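PDB 4U3W: 2-aminomuconate 6-semialdehyde dehydrogenase from Burkholderia cenocepacia, which probably catalyses the NAD-dependent oxidation of 2-aminomuconate 6-semialdehyde to 2-aminomuconate, as expected of a member of the aldehyde dehydrogenase family. Local coordinates for residues M189-V194 and D492-L497; T180-P185 and G483-R488; A74-T79 and A85-K90; A67-Q72 and L163-I168. One frame throughout, in Å; residues are numbered along the deposited sequence.

Contact 1: residues M189-V194 and D492-L497; sequences MGNCVV and DFYSEL. With MG (magnesium ion), chain E.
The carboxamide of Asn191 meets Tyr494 beside its CB, with the amide and ring planes 60° apart and ND2 oblique to the phenol. Over the centre of one face of that ring lies CD2 of Phe493, while Tyr494 CD2 in return occupies the edge of the Phe493 ring, in its plane. The setting illustrates how a Schellman motif can present a side chain to a neighbour. Helix 175-188 ends with Gly190 as the C-prime residue, where a positive phi of 85° suits glycine, and the chain then turns through Asn191 into strand 192-196. From this turn Asn191 ND2 donates to Tyr494 O over 2.8 Å, nearly straight at 168°, in the carbonyl plane and on a lone pair. The amide is gripped elsewhere too: ND2 also reaches Ala186 O, and OD1 accepts from Gly164 N, which should fix its rotation. Met189, bent at both chi2 and chi3, lays CG against Tyr494 CB at 3.6 Å. Its CE comes within 3.2 Å of Ser495 OG, a hydroxyl hydrogen-bonded to Leu491 O and joined through a water to Met189 O. Beyond this packing a magnesium ion is held by two waters and two backbone carbonyls, with Asp492 O at 2.3 Å and Ser495 O at 2.0 Å.

Contact 2: residues T180-P185 and G483-R488; sequences TWKVAP and GREGGR
Carbon contacts come first: the six-membered ring of Trp181 reaches the chain at Glu485 and Gly486, CZ2 lying 4.0 Å from Glu485 CB and CH2 4.0 Å from Gly486 CA. With its CG anti to the backbone N (chi1 172°), the indole leaves helix 175-188 so that its far ring comes up to this loop, and its NE1 is hydrogen-bonded to Glu272. Gly486 has backbone angles that by themselves call for glycine, and it offers only main chain to the ring. The ring and the Glu485 carboxylate are almost parallel, their planes 15° apart.

The helix concerned is the connection in a beta-alpha-beta crossover, running between the parallel strands 153-169 and 192-196 in what is, for this family, a Rossmann-like cofactor domain. Glu485, by contrast, comes from about 300 residues later in the chain.

Charge may act at longer range. Lys182 NZ and Glu485 OE2 are 4.2 Å apart, opposite in sign but beyond a salt bridge, and a methylene of the lysine lies against the carboxylate, Lys182 CD standing 3.6 Å from Glu485 OE1. The lysine chain, bent at chi2 and chi4, takes NZ to the hydroxyls of Thr247 and Thr249, while Glu485 OE2 engages Ser270 OG and Thr247 OG1.

Water supplies the remaining links. One molecule donates to Glu485 OE1 at 2.6 Å and, weakly, to Trp181 O, and it sits above one face of the indole toward the rim. A second accepts from Lys182 NZ at 3.0 Å and lies within hydrogen-bonding distance of Glu485 OE2.

Contact 3: residues A74-T79 and A85-K90; sequences AGWRDT and AAWLHK
Trp76 and Trp87 come from consecutive helices, 58-76 and 81-96, in a short helix-loop-helix connection. A wider, pi-type turn occupies residues 74-76, and a type I beta turn from Trp76 to Thr79 redirects the chain; residues 85-90 are regular helix. Gly75, with phi of 132°, adopts backbone angles that themselves call for glycine.

The contact between the segments is essentially one indole against another. Trp76 brings its six-membered ring forward edge first: CZ3 is 3.5 Å and CH2 3.7 Å from Trp87 CD1, which lies near the Trp76 plane. The ring planes meet at 55°, an oblique pairing that is neither a stack nor a T. Trp76 holds CG anti to the backbone N (chi1 -179°), which brings the outer ring up to Trp87, and its NE1 makes a weak hydrogen bond to Asn191 O. Leu217 touches both indoles, so the pair is packed against the loop that carries this leucine.

The turn itself is tied twice to one acceptor. Thr79 N lies 3.3 Å from Trp76 O. The hydroxyl Thr79 OG1 donates to Trp76 O over 2.8 Å, tilted from the carbonyl plane.

Contact 4: residues A67-Q72 and L163-I168; sequences AAHAAQ and LGVIGI
Gly164 O, pressed against the carboxamide of Gln72, is claimed by another donor: it accepts a hydrogen bond from Cys192 N in the neighbouring strand, while Gln72 CD lies 3.4 Å from it in simple contact. Gln72 NE2, at a poor angle to Gly164 O, bonds instead to Gly190 O. The amide thus packs on the carbonyl of Gly164 and bonds to that of Gly190.

This is the alpha/beta arrangement of a Rossmann-like domain, consistent with the aldehyde dehydrogenase family: helix 58-76 covers strand 153-169, which is hydrogen-bonded to the parallel strands 192-196 and 245-249. From the helix, Ala68 and Gln72 point at the strand, while the His69 ring bends back to reach it. Ala68 is small enough to let the helix come close, its CB meeting Val165 CG1 at 3.7 Å.

Val165 contributes more of the interface than any other residue. With CG1 anti to the backbone N (chi1 179°), it rests that methyl on Ala68 CB, while CG2 touches the alanine methyl too and turns to the imidazole. Beside it Gln72 OE1 is 3.6 Å from Gly164 CA, at a residue whose backbone angles by themselves call for glycine. Val165 N and Leu163 O both bond to Ser244 OG.

On the helix side His69 closes the group with a CH-pi contact: Val165 CG2 stands over the centre of the His69 ring, 3.4 Å from its centroid and 10° off the normal.

Overall arrangement
Contacts 1 and 4 are closest, their centres about 9 Å apart, and are joined by a probable strand bond, Ile166 N to Cys192 O. Contact 1 reaches contact 2, about 10 Å away, through Tyr494 OH, probably hydrogen-bonded to Glu485 OE1. Contact 3 shares helix 58-76 with contact 4, at about 13 Å between centres, and touches contact 1 where Trp76 meets Gly190 and Cys192. Contacts 2 and 3 stand farther apart, about 17 Å. The magnesium of Asp492 and Ser495 belongs to contact 1, whose second segment, like that of contact 2, also meets a second subunit.

Contact 1: residues M189-V194 and D492-L497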
loop_
_atom_site.group_PDB
_atom_site.type_symbol
_atom_site.label_atom_id
_atom_site.label_comp_id
_atom_site.label_asym_id
_atom_site.label_seq_id
_atom_site.Cartn_x
_atom_site.Cartn_y
_atom_site.Cartn_z
ATOM N N MET A 189 -16.206 4.397 10.481
ATOM C CA MET A 189 -15.496 5.616 10.116
ATOM C C MET A 189 -15.983 6.861 10.897
ATOM O O MET A 189 -15.562 7.965 10.590
ATOM C CB MET A 189 -15.616 5.921 8.619
ATOM C CG MET A 189 -15.118 4.883 7.713
ATOM S SD MET A 189 -13.579 4.033 8.272
ATOM C CE MET A 189 -12.367 5.311 8.103
ATOM N N GLY A 190 -16.790 6.661 11.922
ATOM C CA GLY A 190 -17.108 7.728 12.847
ATOM C C GLY A 190 -18.256 8.581 12.373
ATOM O O GLY A 190 -18.453 9.688 12.905
ATOM N N ASN A 191 -19.006 8.101 11.367
ATOM C CA ASN A 191 -20.238 8.822 10.957
ATOM C C ASN A 191 -21.418 8.527 11.850
ATOM O O ASN A 191 -21.461 7.465 12.489
ATOM C CB ASN A 191 -20.669 8.453 9.535
ATOM C CG ASN A 191 -19.586 8.670 8.527
ATOM O OD1 ASN A 191 -19.353 9.807 8.097
ATOM N ND2 ASN A 191 -18.904 7.572 8.114
ATOM N N CYS A 192 -22.424 9.415 11.837
ATOM C CA CYS A 192 -23.729 9.025 12.301
ATOM C C CYS A 192 -24.572 8.543 11.108
ATOM O O CYS A 192 -24.265 8.821 9.946
ATOM C CB CYS A 192 -24.449 10.209 13.014
ATOM S SG CYS A 192 -23.425 10.694 14.501
ATOM N N VAL A 193 -25.665 7.854 11.400
ATOM C CA VAL A 193 -26.429 7.153 10.364
ATOM C C VAL A 193 -27.956 7.451 10.496
ATOM O O VAL A 193 -28.480 7.437 11.596
ATOM C CB VAL A 193 -26.166 5.623 10.483
ATOM C CG1 VAL A 193 -27.251 4.800 9.828
ATOM C CG2 VAL A 193 -24.740 5.244 9.953
ATOM N N VAL A 194 -28.633 7.670 9.380
ATOM C CA VAL A 194 -30.075 7.666 9.291
ATOM C C VAL A 194 -30.409 6.620 8.234
ATOM O O VAL A 194 -30.041 6.780 7.065
ATOM C CB VAL A 194 -30.658 9.026 8.864
ATOM C CG1 VAL A 194 -32.233 8.915 8.670
ATOM C CG2 VAL A 194 -30.318 10.085 9.896
ATOM N N ASP A 492 -12.384 4.804 2.500
ATOM C CA ASP A 492 -12.303 6.076 1.793
ATOM C C ASP A 492 -13.697 6.643 1.519
ATOM O O ASP A 492 -13.884 7.857 1.660
ATOM C CB ASP A 492 -11.544 5.952 0.463
ATOM C CG ASP A 492 -10.052 5.775 0.662
ATOM O OD1 ASP A 492 -9.544 6.059 1.782
ATOM O OD2 ASP A 492 -9.404 5.366 -0.315
ATOM N N PHE A 493 -14.672 5.793 1.177
ATOM C CA PHE A 493 -15.971 6.362 0.846
ATOM C C PHE A 493 -16.631 7.033 2.057
ATOM O O PHE A 493 -17.182 8.126 1.940
ATOM C CB PHE A 493 -16.965 5.352 0.308
ATOM C CG PHE A 493 -18.304 5.964 0.081
ATOM C CD1 PHE A 493 -18.499 6.809 -1.009
ATOM C CD2 PHE A 493 -19.365 5.764 0.976
ATOM C CE1 PHE A 493 -19.756 7.438 -1.233
ATOM C CE2 PHE A 493 -20.618 6.386 0.776
ATOM C CZ PHE A 493 -20.818 7.219 -0.337
ATOM N N TYR A 494 -16.629 6.346 3.186
ATOM C CA TYR A 494 -17.310 6.844 4.366
ATOM C C TYR A 494 -16.493 7.891 5.154
ATOM O O TYR A 494 -16.852 8.192 6.305
ATOM C CB TYR A 494 -17.687 5.674 5.278
ATOM C CG TYR A 494 -18.738 4.771 4.636
ATOM C CD1 TYR A 494 -20.107 5.101 4.680
ATOM C CD2 TYR A 494 -18.360 3.605 3.968
ATOM C CE1 TYR A 494 -21.064 4.285 4.070
ATOM C CE2 TYR A 494 -19.298 2.777 3.365
ATOM C CZ TYR A 494 -20.642 3.104 3.420
ATOM O OH TYR A 494 -21.550 2.282 2.813
ATOM N N SER A 495 -15.411 8.406 4.547
ATOM C CA SER A 495 -14.568 9.458 5.131
ATOM C C SER A 495 -14.315 10.625 4.174
ATOM O O SER A 495 -14.248 10.412 2.957
ATOM C CB SER A 495 -13.187 8.908 5.542
ATOM O OG SER A 495 -13.310 8.017 6.613
ATOM N N GLU A 496 -14.075 11.821 4.724
ATOM C CA GLU A 496 -13.466 12.869 3.898
ATOM C C GLU A 496 -11.932 12.752 4.073
ATOM O O GLU A 496 -11.448 12.735 5.206
ATOM C CB GLU A 496 -13.936 14.288 4.274
ATOM C CG GLU A 496 -15.300 14.761 3.589
ATOM C CD GLU A 496 -15.328 14.820 2.009
ATOM O OE1 GLU A 496 -14.312 14.714 1.325
ATOM O OE2 GLU A 496 -16.423 14.977 1.445
ATOM N N LEU A 497 -11.208 12.636 2.957
ATOM C CA LEU A 497 -9.737 12.667 2.955
ATOM C C LEU A 497 -9.292 14.116 3.033
ATOM O O LEU A 497 -9.797 14.944 2.263
ATOM C CB LEU A 497 -9.158 12.063 1.688
ATOM C CG LEU A 497 -9.013 10.554 1.673
ATOM C CD1 LEU A 497 -10.363 9.890 1.961
ATOM C CD2 LEU A 497 -8.384 10.084 0.339
HETATM MG MG MG E . -14.253 10.047 0.999
HETATM O O HOH W 1 -13.040 8.469 9.419
HETATM O O HOH W 2 -16.313 9.878 0.056
HETATM O O HOH W 3 -13.227 12.332 0.611
#

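Contact 2: residues T180-P185 and G483-R488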
loop_
_atom_site.group_PDB
_atom_site.type_symbol
_atom_site.label_atom_id
_atom_site.label_comp_id
_atom_site.label_asym_id
_atom_site.label_seq_id
_atom_site.Cartn_x
_atom_site.Cartn_y
_atom_site.Cartn_z
ATOM N N THR A 180 -26.499 -4.154 7.242
ATOM C CA THR A 180 -25.272 -4.066 8.028
ATOM C C THR A 180 -24.015 -3.851 7.178
ATOM O O THR A 180 -23.025 -3.289 7.668
ATOM C CB THR A 180 -25.047 -5.328 8.869
ATOM O OG1 THR A 180 -24.962 -6.462 7.994
ATOM C CG2 THR A 180 -26.206 -5.503 9.866
ATOM N N TRP A 181 -24.052 -4.321 5.930
ATOM C CA TRP A 181 -22.995 -4.088 4.980
ATOM C C TRP A 181 -22.718 -2.566 4.851
ATOM O O TRP A 181 -21.568 -2.161 4.630
ATOM C CB TRP A 181 -23.409 -4.696 3.639
ATOM C CG TRP A 181 -22.535 -4.390 2.482
ATOM C CD1 TRP A 181 -22.906 -3.749 1.317
ATOM C CD2 TRP A 181 -21.140 -4.727 2.325
ATOM N NE1 TRP A 181 -21.826 -3.670 0.461
ATOM C CE2 TRP A 181 -20.730 -4.242 1.057
ATOM C CE3 TRP A 181 -20.201 -5.364 3.142
ATOM C CZ2 TRP A 181 -19.417 -4.401 0.570
ATOM C CZ3 TRP A 181 -18.882 -5.515 2.666
ATOM C CH2 TRP A 181 -18.507 -5.028 1.390
ATOM N N LYS A 182 -23.762 -1.738 5.030
ATOM C CA LYS A 182 -23.603 -0.268 5.007
ATOM C C LYS A 182 -23.480 0.346 6.406
ATOM O O LYS A 182 -22.633 1.248 6.641
ATOM C CB LYS A 182 -24.810 0.409 4.293
ATOM C CG LYS A 182 -25.126 -0.158 2.921
ATOM C CD LYS A 182 -23.874 -0.159 2.045
ATOM C CE LYS A 182 -24.175 -0.610 0.595
ATOM N NZ LYS A 182 -25.344 0.249 0.091
ATOM N N VAL A 183 -24.301 -0.115 7.342
ATOM C CA VAL A 183 -24.260 0.478 8.685
ATOM C C VAL A 183 -22.867 0.280 9.337
ATOM O O VAL A 183 -22.304 1.209 9.942
ATOM C CB VAL A 183 -25.360 -0.143 9.602
ATOM C CG1 VAL A 183 -25.293 0.392 11.063
ATOM C CG2 VAL A 183 -26.754 0.130 9.023
ATOM N N ALA A 184 -22.271 -0.905 9.166
ATOM C CA ALA A 184 -21.008 -1.160 9.877
ATOM C C ALA A 184 -19.834 -0.265 9.410
ATOM O O ALA A 184 -19.196 0.343 10.259
ATOM C CB ALA A 184 -20.628 -2.688 9.817
ATOM N N PRO A 185 -19.540 -0.174 8.091
ATOM C CA PRO A 185 -18.467 0.756 7.719
ATOM C C PRO A 185 -18.854 2.207 8.033
ATOM O O PRO A 185 -17.970 2.994 8.406
ATOM C CB PRO A 185 -18.283 0.526 6.185
ATOM C CG PRO A 185 -19.609 -0.066 5.744
ATOM C CD PRO A 185 -20.000 -0.954 6.926
ATOM N N GLY A 483 -19.068 3.767 -7.796
ATOM C CA GLY A 483 -18.145 3.525 -6.687
ATOM C C GLY A 483 -17.914 2.054 -6.354
ATOM O O GLY A 483 -18.520 1.151 -6.951
ATOM N N ARG A 484 -17.023 1.834 -5.386
ATOM C CA ARG A 484 -16.731 0.522 -4.852
ATOM C C ARG A 484 -16.828 0.597 -3.330
ATOM O O ARG A 484 -16.507 1.638 -2.729
ATOM C CB ARG A 484 -15.311 0.051 -5.290
ATOM C CG ARG A 484 -15.195 -0.265 -6.819
ATOM C CD ARG A 484 -16.035 -1.496 -7.228
ATOM N NE ARG A 484 -15.870 -1.862 -8.647
ATOM C CZ ARG A 484 -16.547 -1.310 -9.656
ATOM N NH1 ARG A 484 -17.461 -0.345 -9.419
ATOM N NH2 ARG A 484 -16.322 -1.717 -10.909
ATOM N N GLU A 485 -17.263 -0.498 -2.712
ATOM C CA GLU A 485 -17.176 -0.641 -1.262
ATOM C C GLU A 485 -16.402 -1.933 -0.987
ATOM O O GLU A 485 -16.242 -2.764 -1.891
ATOM C CB GLU A 485 -18.574 -0.652 -0.624
ATOM C CG GLU A 485 -19.346 0.659 -0.915
ATOM C CD GLU A 485 -20.486 0.942 0.070
ATOM O OE1 GLU A 485 -20.453 0.419 1.204
ATOM O OE2 GLU A 485 -21.441 1.677 -0.316
ATOM N N GLY A 486 -15.972 -2.116 0.255
ATOM C CA GLY A 486 -15.075 -3.220 0.627
ATOM C C GLY A 486 -13.674 -2.724 0.934
ATOM O O GLY A 486 -13.133 -1.877 0.227
ATOM N N GLY A 487 -13.083 -3.205 2.033
ATOM C CA GLY A 487 -11.722 -2.808 2.354
ATOM C C GLY A 487 -11.487 -1.302 2.372
ATOM O O GLY A 487 -12.365 -0.540 2.823
ATOM N N ARG A 488 -10.335 -0.870 1.839
ATOM C CA ARG A 488 -9.986 0.560 1.780
ATOM C C ARG A 488 -11.026 1.412 1.003
ATOM O O ARG A 488 -11.108 2.626 1.225
ATOM C CB ARG A 488 -8.619 0.794 1.114
ATOM C CG ARG A 488 -8.623 0.436 -0.420
ATOM C CD ARG A 488 -7.306 0.768 -1.150
ATOM N NE ARG A 488 -7.309 0.294 -2.542
ATOM C CZ ARG A 488 -7.494 1.068 -3.616
ATOM N NH1 ARG A 488 -7.679 2.369 -3.468
ATOM N NH2 ARG A 488 -7.489 0.545 -4.847
HETATM O O HOH W 4 -19.123 -1.388 2.516
HETATM O O HOH W 5 -23.746 1.060 -2.330
#

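Contact 3: residues A74-T79 and A85-K90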
loop_
_atom_site.group_PDB
_atom_site.type_symbol
_atom_site.label_atom_id
_atom_site.label_comp_id
_atom_site.label_asym_id
_atom_site.label_seq_id
_atom_site.Cartn_x
_atom_site.Cartn_y
_atom_site.Cartn_z
ATOM N N ALA A 74 -21.612 16.210 19.415
ATOM C CA ALA A 74 -21.603 15.853 20.826
ATOM C C ALA A 74 -20.477 14.868 21.143
ATOM O O ALA A 74 -20.302 14.480 22.303
ATOM C CB ALA A 74 -22.923 15.274 21.256
ATOM N N GLY A 75 -19.722 14.452 20.131
ATOM C CA GLY A 75 -18.503 13.732 20.418
ATOM C C GLY A 75 -18.273 12.443 19.648
ATOM O O GLY A 75 -17.185 11.895 19.698
ATOM N N TRP A 76 -19.279 11.953 18.945
ATOM C CA TRP A 76 -19.096 10.723 18.161
ATOM C C TRP A 76 -18.048 10.955 17.094
ATOM O O TRP A 76 -17.287 10.035 16.716
ATOM C CB TRP A 76 -20.399 10.272 17.510
ATOM C CG TRP A 76 -20.221 8.963 16.711
ATOM C CD1 TRP A 76 -20.195 8.830 15.359
ATOM C CD2 TRP A 76 -20.001 7.643 17.249
ATOM N NE1 TRP A 76 -20.009 7.495 15.004
ATOM C CE2 TRP A 76 -19.914 6.746 16.148
ATOM C CE3 TRP A 76 -19.931 7.121 18.551
ATOM C CZ2 TRP A 76 -19.733 5.356 16.309
ATOM C CZ3 TRP A 76 -19.759 5.726 18.712
ATOM C CH2 TRP A 76 -19.664 4.867 17.590
ATOM N N ARG A 77 -18.014 12.198 16.604
ATOM C CA ARG A 77 -17.029 12.608 15.602
ATOM C C ARG A 77 -15.578 12.451 16.123
ATOM O O ARG A 77 -14.656 12.161 15.350
ATOM C CB ARG A 77 -17.300 14.057 15.184
ATOM C CG ARG A 77 -16.366 14.633 14.147
ATOM C CD ARG A 77 -16.608 16.124 14.015
ATOM N NE ARG A 77 -16.402 16.831 15.284
ATOM C CZ ARG A 77 -16.848 18.062 15.557
ATOM N NH1 ARG A 77 -17.538 18.744 14.651
ATOM N NH2 ARG A 77 -16.604 18.615 16.740
ATOM N N ASP A 78 -15.382 12.611 17.429
ATOM C CA ASP A 78 -14.050 12.555 17.972
ATOM C C ASP A 78 -13.643 11.174 18.574
ATOM O O ASP A 78 -12.561 11.046 19.176
ATOM C CB ASP A 78 -13.898 13.640 19.026
ATOM C CG ASP A 78 -14.142 15.051 18.465
ATOM O OD1 ASP A 78 -13.653 15.378 17.349
ATOM O OD2 ASP A 78 -14.835 15.823 19.161
ATOM N N THR A 79 -14.464 10.144 18.413
ATOM C CA THR A 79 -14.042 8.807 18.880
ATOM C C THR A 79 -12.760 8.339 18.160
ATOM O O THR A 79 -12.524 8.715 17.015
ATOM C CB THR A 79 -15.152 7.764 18.688
ATOM O OG1 THR A 79 -15.678 7.817 17.351
ATOM C CG2 THR A 79 -16.328 8.033 19.660
ATOM N N ALA A 85 -14.065 0.471 17.037
ATOM C CA ALA A 85 -13.974 -0.976 16.843
ATOM C C ALA A 85 -14.601 -1.647 18.039
ATOM O O ALA A 85 -15.292 -2.648 17.907
ATOM C CB ALA A 85 -12.477 -1.447 16.624
ATOM N N ALA A 86 -14.400 -1.087 19.224
ATOM C CA ALA A 86 -15.020 -1.700 20.377
ATOM C C ALA A 86 -16.553 -1.610 20.346
ATOM O O ALA A 86 -17.212 -2.543 20.775
ATOM C CB ALA A 86 -14.473 -1.085 21.666
ATOM N N TRP A 87 -17.109 -0.484 19.900
ATOM C CA TRP A 87 -18.559 -0.366 19.763
ATOM C C TRP A 87 -19.068 -1.421 18.774
ATOM O O TRP A 87 -20.063 -2.094 19.012
ATOM C CB TRP A 87 -18.954 1.046 19.297
ATOM C CG TRP A 87 -19.082 2.070 20.424
ATOM C CD1 TRP A 87 -18.319 3.208 20.602
ATOM C CD2 TRP A 87 -20.029 2.049 21.518
ATOM N NE1 TRP A 87 -18.732 3.881 21.742
ATOM C CE2 TRP A 87 -19.784 3.200 22.308
ATOM C CE3 TRP A 87 -21.052 1.161 21.908
ATOM C CZ2 TRP A 87 -20.525 3.485 23.465
ATOM C CZ3 TRP A 87 -21.813 1.458 23.044
ATOM C CH2 TRP A 87 -21.535 2.616 23.819
ATOM N N LEU A 88 -18.380 -1.556 17.650
ATOM C CA LEU A 88 -18.845 -2.489 16.618
ATOM C C LEU A 88 -18.829 -3.966 17.092
ATOM O O LEU A 88 -19.787 -4.747 16.817
ATOM C CB LEU A 88 -18.005 -2.286 15.347
ATOM C CG LEU A 88 -18.675 -1.319 14.338
ATOM C CD1 LEU A 88 -18.772 0.107 14.828
ATOM C CD2 LEU A 88 -17.999 -1.363 12.963
ATOM N N HIS A 89 -17.806 -4.335 17.883
ATOM C CA HIS A 89 -17.813 -5.659 18.455
ATOM C C HIS A 89 -18.911 -5.820 19.508
ATOM O O HIS A 89 -19.484 -6.891 19.623
ATOM C CB HIS A 89 -16.444 -5.999 19.064
ATOM C CG HIS A 89 -15.451 -6.494 18.059
ATOM N ND1 HIS A 89 -15.555 -7.735 17.457
ATOM C CD2 HIS A 89 -14.339 -5.912 17.544
ATOM C CE1 HIS A 89 -14.551 -7.889 16.609
ATOM N NE2 HIS A 89 -13.797 -6.801 16.648
ATOM N N LYS A 90 -19.202 -4.778 20.278
ATOM C CA LYS A 90 -20.326 -4.863 21.232
ATOM C C LYS A 90 -21.641 -5.096 20.506
ATOM O O LYS A 90 -22.514 -5.833 20.979
ATOM C CB LYS A 90 -20.457 -3.575 22.051
ATOM C CG LYS A 90 -19.553 -3.514 23.299
ATOM C CD LYS A 90 -19.787 -2.196 24.068
ATOM C CE LYS A 90 -18.473 -1.559 24.532
ATOM N NZ LYS A 90 -17.858 -2.109 25.785
#

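Contact 4: residues A67-Q72 and L163-I168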
loop_
_atom_site.group_PDB
_atom_site.type_symbol
_atom_site.label_atom_id
_atom_site.label_comp_id
_atom_site.label_asym_id
_atom_site.label_seq_id
_atom_site.Cartn_x
_atom_site.Cartn_y
_atom_site.Cartn_z
ATOM N N ALA A 67 -30.846 15.072 14.605
ATOM C CA ALA A 67 -30.339 14.304 15.751
ATOM C C ALA A 67 -28.958 13.717 15.433
ATOM O O ALA A 67 -28.059 13.706 16.288
ATOM C CB ALA A 67 -31.300 13.164 16.137
ATOM N N ALA A 68 -28.823 13.233 14.205
ATOM C CA ALA A 68 -27.549 12.646 13.734
ATOM C C ALA A 68 -26.484 13.724 13.691
ATOM O O ALA A 68 -25.356 13.506 14.136
ATOM C CB ALA A 68 -27.733 11.976 12.342
ATOM N N HIS A 69 -26.850 14.910 13.190
ATOM C CA HIS A 69 -25.895 16.014 13.157
ATOM C C HIS A 69 -25.467 16.495 14.532
ATOM O O HIS A 69 -24.276 16.807 14.756
ATOM C CB HIS A 69 -26.438 17.189 12.341
ATOM C CG HIS A 69 -25.999 17.127 10.913
ATOM N ND1 HIS A 69 -24.687 17.313 10.532
ATOM C CD2 HIS A 69 -26.675 16.813 9.782
ATOM C CE1 HIS A 69 -24.579 17.151 9.225
ATOM N NE2 HIS A 69 -25.769 16.850 8.745
ATOM N N ALA A 70 -26.418 16.565 15.459
ATOM C CA ALA A 70 -26.069 16.944 16.829
ATOM C C ALA A 70 -25.132 15.896 17.472
ATOM O O ALA A 70 -24.210 16.243 18.200
ATOM C CB ALA A 70 -27.338 17.142 17.671
ATOM N N ALA A 71 -25.366 14.617 17.187
ATOM C CA ALA A 71 -24.544 13.531 17.745
ATOM C C ALA A 71 -23.096 13.559 17.227
ATOM O O ALA A 71 -22.139 13.201 17.947
ATOM C CB ALA A 71 -25.232 12.149 17.446
ATOM N N GLN A 72 -22.910 13.976 15.978
ATOM C CA GLN A 72 -21.559 14.243 15.491
ATOM C C GLN A 72 -20.787 15.209 16.432
ATOM O O GLN A 72 -19.705 14.892 16.958
ATOM C CB GLN A 72 -21.620 14.860 14.086
ATOM C CG GLN A 72 -21.794 13.861 12.974
ATOM C CD GLN A 72 -20.520 13.000 12.745
ATOM O OE1 GLN A 72 -19.560 13.460 12.166
ATOM N NE2 GLN A 72 -20.554 11.733 13.183
ATOM N N LEU A 163 -17.430 11.661 6.903
ATOM C CA LEU A 163 -18.299 12.555 6.079
ATOM C C LEU A 163 -19.294 13.345 6.935
ATOM O O LEU A 163 -19.523 14.545 6.717
ATOM C CB LEU A 163 -19.088 11.765 5.040
ATOM C CG LEU A 163 -18.402 11.115 3.841
ATOM C CD1 LEU A 163 -19.407 10.360 2.959
ATOM C CD2 LEU A 163 -17.769 12.226 3.036
ATOM N N GLY A 164 -19.895 12.677 7.916
ATOM C CA GLY A 164 -20.842 13.337 8.795
ATOM C C GLY A 164 -22.038 12.443 9.080
ATOM O O GLY A 164 -22.007 11.614 10.035
ATOM N N VAL A 165 -23.089 12.634 8.275
ATOM C CA VAL A 165 -24.321 11.888 8.421
ATOM C C VAL A 165 -24.544 11.082 7.134
ATOM O O VAL A 165 -24.669 11.638 6.039
ATOM C CB VAL A 165 -25.533 12.800 8.659
ATOM C CG1 VAL A 165 -26.791 11.944 8.789
ATOM C CG2 VAL A 165 -25.316 13.678 9.935
ATOM N N ILE A 166 -24.601 9.769 7.262
ATOM C CA ILE A 166 -24.802 8.930 6.083
ATOM C C ILE A 166 -26.260 8.511 6.009
ATOM O O ILE A 166 -26.752 7.975 6.977
ATOM C CB ILE A 166 -23.978 7.648 6.141
ATOM C CG1 ILE A 166 -22.515 7.972 6.441
ATOM C CG2 ILE A 166 -24.175 6.846 4.794
ATOM C CD1 ILE A 166 -21.812 8.579 5.283
ATOM N N GLY A 167 -26.916 8.721 4.868
ATOM C CA GLY A 167 -28.262 8.236 4.668
ATOM C C GLY A 167 -28.187 6.873 3.965
ATOM O O GLY A 167 -27.510 6.753 2.948
ATOM N N ILE A 168 -28.866 5.868 4.522
ATOM C CA ILE A 168 -28.740 4.466 4.056
ATOM C C ILE A 168 -30.121 3.958 3.665
ATOM O O ILE A 168 -31.036 3.916 4.498
ATOM C CB ILE A 168 -28.135 3.551 5.139
ATOM C CG1 ILE A 168 -26.642 3.935 5.420
ATOM C CG2 ILE A 168 -28.238 2.040 4.697
ATOM C CD1 ILE A 168 -26.017 3.157 6.569
#